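Side-chain contact in EvdO2 (Micromonospora carbonacea, PDB 4XAB), which probably catalyses oxidative cyclization in orthosomycin biosynthesis, as a metal-dependent oxygenase of the phytanoyl-CoA dioxygenase family: residues A[56-61]-A[115-120]. Numbering follows the deposited sequence.
Sequences DFYDIA and AILKPP
Two first torsions set Y58 and L117 against each other: in the tyrosine CG stands opposite the carbonyl carbon (chi1 -78°), which sends the ring across to segment 115-120, while in the leucine CG is turned opposite the backbone N (chi1 -176°), which carries both methyls out to meet that ring. The side chains cross at about a right angle, and L117 CD2 lies 3.5 Å from Y58 CZ. The same methyl is equally near the hydroxyl, with Y58 OH 3.5 Å from L117 CD2, so it meets the ring obliquely at its hydroxyl end. Its sister methyl reaches less far along, with L117 CD1 4.0 Å from Y58 CE1. At the other ortho position of the phenol, P119 applies the side of its pyrrolidine, and CB and CG of P119 each lie 4.0 Å from Y58 CE2. P120 makes a looser touch through CD, 4.2 Å from Y58 OH. Aromatic ring, branched aliphatic and two prolines thus pack the small sheet of strands 48-49 and 57-58 against the end of strand 110-118, a strand of the main sheet of the cupin-type double-stranded beta-helix, and the two prolines that follow it. F46 adds to the cover of L117, and R48, from the strand paired with 57-58, touches both Y58 and P120. Replacing Y58 with an alanine would probably leave the methyls of L117 and the ring of P119 without their shared partner and open a gap between the segments. No hydrogen bond or salt bridge joins the two segments; with Y58 CA and P119 CA, the nearest such pair, 8.9 Å apart, the contact rests on van der Waals packing of one long aromatic side chain.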
ATOM      1  N   ASP A  56      11.875 -10.980  20.136  1.00 33.22           N
ATOM      2  CA  ASP A  56      10.551 -11.358  19.656  1.00 29.58           C
ATOM      3  C   ASP A  56      10.558 -11.347  18.147  1.00 36.47           C
ATOM      4  O   ASP A  56      11.384 -10.677  17.528  1.00 32.40           O
ATOM      5  CB  ASP A  56       9.459 -10.409  20.148  1.00 28.00           C
ATOM      6  CG  ASP A  56       9.353 -10.351  21.651  1.00 28.00           C
ATOM      7  OD1 ASP A  56       9.823 -11.280  22.337  1.00 28.83           O
ATOM      8  OD2 ASP A  56       8.787  -9.352  22.141  1.00 30.00           O
ATOM      9  N   PHE A  57       9.622 -12.081  17.559  1.00 29.18           N
ATOM     10  CA  PHE A  57       9.434 -12.048  16.120  1.00 31.29           C
ATOM     11  C   PHE A  57       7.952 -12.190  15.836  1.00 28.13           C
ATOM     12  O   PHE A  57       7.215 -12.759  16.641  1.00 27.87           O
ATOM     13  CB  PHE A  57      10.242 -13.147  15.423  1.00 33.11           C
ATOM     14  CG  PHE A  57       9.825 -14.552  15.781  1.00 31.74           C
ATOM     15  CD1 PHE A  57       8.966 -15.263  14.958  1.00 31.93           C
ATOM     16  CD2 PHE A  57      10.311 -15.168  16.926  1.00 32.48           C
ATOM     17  CE1 PHE A  57       8.590 -16.559  15.280  1.00 32.97           C
ATOM     18  CE2 PHE A  57       9.940 -16.460  17.248  1.00 33.43           C
ATOM     19  CZ  PHE A  57       9.079 -17.155  16.423  1.00 33.75           C
ATOM     20  N   TYR A  58       7.508 -11.653  14.708  1.00 27.65           N
ATOM     21  CA  TYR A  58       6.128 -11.838  14.305  1.00 26.86           C
ATOM     22  C   TYR A  58       6.012 -13.179  13.607  1.00 31.33           C
ATOM     23  O   TYR A  58       6.816 -13.511  12.738  1.00 31.29           O
ATOM     24  CB  TYR A  58       5.655 -10.686  13.415  1.00 28.09           C
ATOM     25  CG  TYR A  58       5.337  -9.456  14.228  1.00 27.15           C
ATOM     26  CD1 TYR A  58       4.090  -9.296  14.814  1.00 28.09           C
ATOM     27  CD2 TYR A  58       6.297  -8.478  14.454  1.00 33.98           C
ATOM     28  CE1 TYR A  58       3.796  -8.182  15.577  1.00 31.69           C
ATOM     29  CE2 TYR A  58       6.009  -7.358  15.224  1.00 27.27           C
ATOM     30  CZ  TYR A  58       4.758  -7.215  15.777  1.00 36.45           C
ATOM     31  OH  TYR A  58       4.462  -6.106  16.544  1.00 46.76           O
ATOM     32  N   ASP A  59       5.026 -13.965  14.023  1.00 28.08           N
ATOM     33  CA  ASP A  59       4.964 -15.356  13.612  1.00 29.64           C
ATOM     34  C   ASP A  59       4.268 -15.479  12.272  1.00 37.67           C
ATOM     35  O   ASP A  59       3.151 -15.979  12.187  1.00 33.21           O
ATOM     36  CB  ASP A  59       4.244 -16.196  14.662  1.00 30.29           C
ATOM     37  CG  ASP A  59       4.618 -17.650  14.593  1.00 33.67           C
ATOM     38  OD1 ASP A  59       5.379 -18.028  13.668  1.00 33.31           O
ATOM     39  OD2 ASP A  59       4.147 -18.421  15.462  1.00 33.28           O
ATOM     40  N   ILE A  60       4.937 -15.001  11.229  1.00 34.42           N
ATOM     41  CA  ILE A  60       4.425 -15.115   9.873  1.00 40.13           C
ATOM     42  C   ILE A  60       5.567 -15.441   8.919  1.00 43.82           C
ATOM     43  O   ILE A  60       6.746 -15.296   9.269  1.00 36.65           O
ATOM     44  CB  ILE A  60       3.721 -13.816   9.404  1.00 35.22           C
ATOM     45  CG1 ILE A  60       4.685 -12.630   9.471  1.00 32.04           C
ATOM     46  CG2 ILE A  60       2.469 -13.545  10.230  1.00 32.76           C
ATOM     47  CD1 ILE A  60       4.100 -11.331   8.941  1.00 36.53           C
ATOM     48  N   ALA A  61       5.214 -15.892   7.720  1.00 46.24           N
ATOM     49  CA  ALA A  61       6.204 -16.102   6.675  1.00 49.97           C
ATOM     50  C   ALA A  61       6.929 -14.786   6.397  1.00 42.28           C
ATOM     51  O   ALA A  61       6.309 -13.723   6.355  1.00 40.85           O
ATOM     52  CB  ALA A  61       5.548 -16.638   5.416  1.00 52.05           C
ATOM     53  N   ALA A 115      -1.804  -7.038   3.832  1.00 22.57           N
ATOM     54  CA  ALA A 115      -1.732  -6.582   5.215  1.00 20.78           C
ATOM     55  C   ALA A 115      -0.301  -6.254   5.586  1.00 23.57           C
ATOM     56  O   ALA A 115       0.629  -6.994   5.248  1.00 20.70           O
ATOM     57  CB  ALA A 115      -2.298  -7.625   6.155  1.00 22.96           C
ATOM     58  N   ILE A 116      -0.138  -5.140   6.288  1.00 19.00           N
ATOM     59  CA  ILE A 116       1.169  -4.657   6.694  1.00 20.70           C
ATOM     60  C   ILE A 116       1.133  -4.271   8.156  1.00 20.53           C
ATOM     61  O   ILE A 116       0.198  -3.606   8.602  1.00 19.76           O
ATOM     62  CB  ILE A 116       1.609  -3.427   5.869  1.00 23.81           C
ATOM     63  CG1 ILE A 116       1.682  -3.765   4.384  1.00 22.97           C
ATOM     64  CG2 ILE A 116       2.949  -2.878   6.384  1.00 31.47           C
ATOM     65  CD1 ILE A 116       1.705  -2.531   3.509  1.00 26.91           C
ATOM     66  N   LEU A 117       2.141  -4.706   8.909  1.00 21.24           N
ATOM     67  CA  LEU A 117       2.342  -4.195  10.257  1.00 20.95           C
ATOM     68  C   LEU A 117       3.778  -3.690  10.383  1.00 23.48           C
ATOM     69  O   LEU A 117       4.718  -4.444  10.155  1.00 22.88           O
ATOM     70  CB  LEU A 117       2.038  -5.282  11.299  1.00 21.48           C
ATOM     71  CG  LEU A 117       2.101  -4.910  12.783  1.00 25.21           C
ATOM     72  CD1 LEU A 117       1.188  -5.818  13.578  1.00 22.89           C
ATOM     73  CD2 LEU A 117       3.525  -5.001  13.324  1.00 24.52           C
ATOM     74  N   LYS A 118       3.931  -2.408  10.715  1.00 18.17           N
ATOM     75  CA  LYS A 118       5.235  -1.825  11.022  1.00 24.18           C
ATOM     76  C   LYS A 118       5.455  -1.882  12.515  1.00 23.92           C
ATOM     77  O   LYS A 118       4.801  -1.149  13.257  1.00 24.80           O
ATOM     78  CB  LYS A 118       5.335  -0.368  10.567  1.00 23.78           C
ATOM     79  CG  LYS A 118       5.275  -0.150   9.087  1.00 35.17           C
ATOM     80  CD  LYS A 118       5.535   1.314   8.770  1.00 43.51           C
ATOM     81  CE  LYS A 118       6.936   1.741   9.160  1.00 48.44           C
ATOM     82  NZ  LYS A 118       7.933   1.315   8.140  1.00 56.57           N
ATOM     83  N   PRO A 119       6.381  -2.743  12.960  1.00 25.41           N
ATOM     84  CA  PRO A 119       6.676  -2.924  14.382  1.00 25.20           C
ATOM     85  C   PRO A 119       7.120  -1.620  15.025  1.00 24.80           C
ATOM     86  O   PRO A 119       7.597  -0.734  14.317  1.00 23.24           O
ATOM     87  CB  PRO A 119       7.821  -3.947  14.384  1.00 26.80           C
ATOM     88  CG  PRO A 119       7.791  -4.575  13.045  1.00 24.34           C
ATOM     89  CD  PRO A 119       7.242  -3.571  12.101  1.00 22.95           C
ATOM     90  N   PRO A 120       6.968  -1.500  16.352  1.00 25.06           N
ATOM     91  CA  PRO A 120       7.547  -0.358  17.061  1.00 25.78           C
ATOM     92  C   PRO A 120       9.040  -0.260  16.785  1.00 25.92           C
ATOM     93  O   PRO A 120       9.714  -1.290  16.726  1.00 27.17           O
ATOM     94  CB  PRO A 120       7.291  -0.678  18.543  1.00 27.41           C
ATOM     95  CG  PRO A 120       6.219  -1.714  18.547  1.00 30.48           C
ATOM     96  CD  PRO A 120       6.379  -2.489  17.273  1.00 32.90           C
TER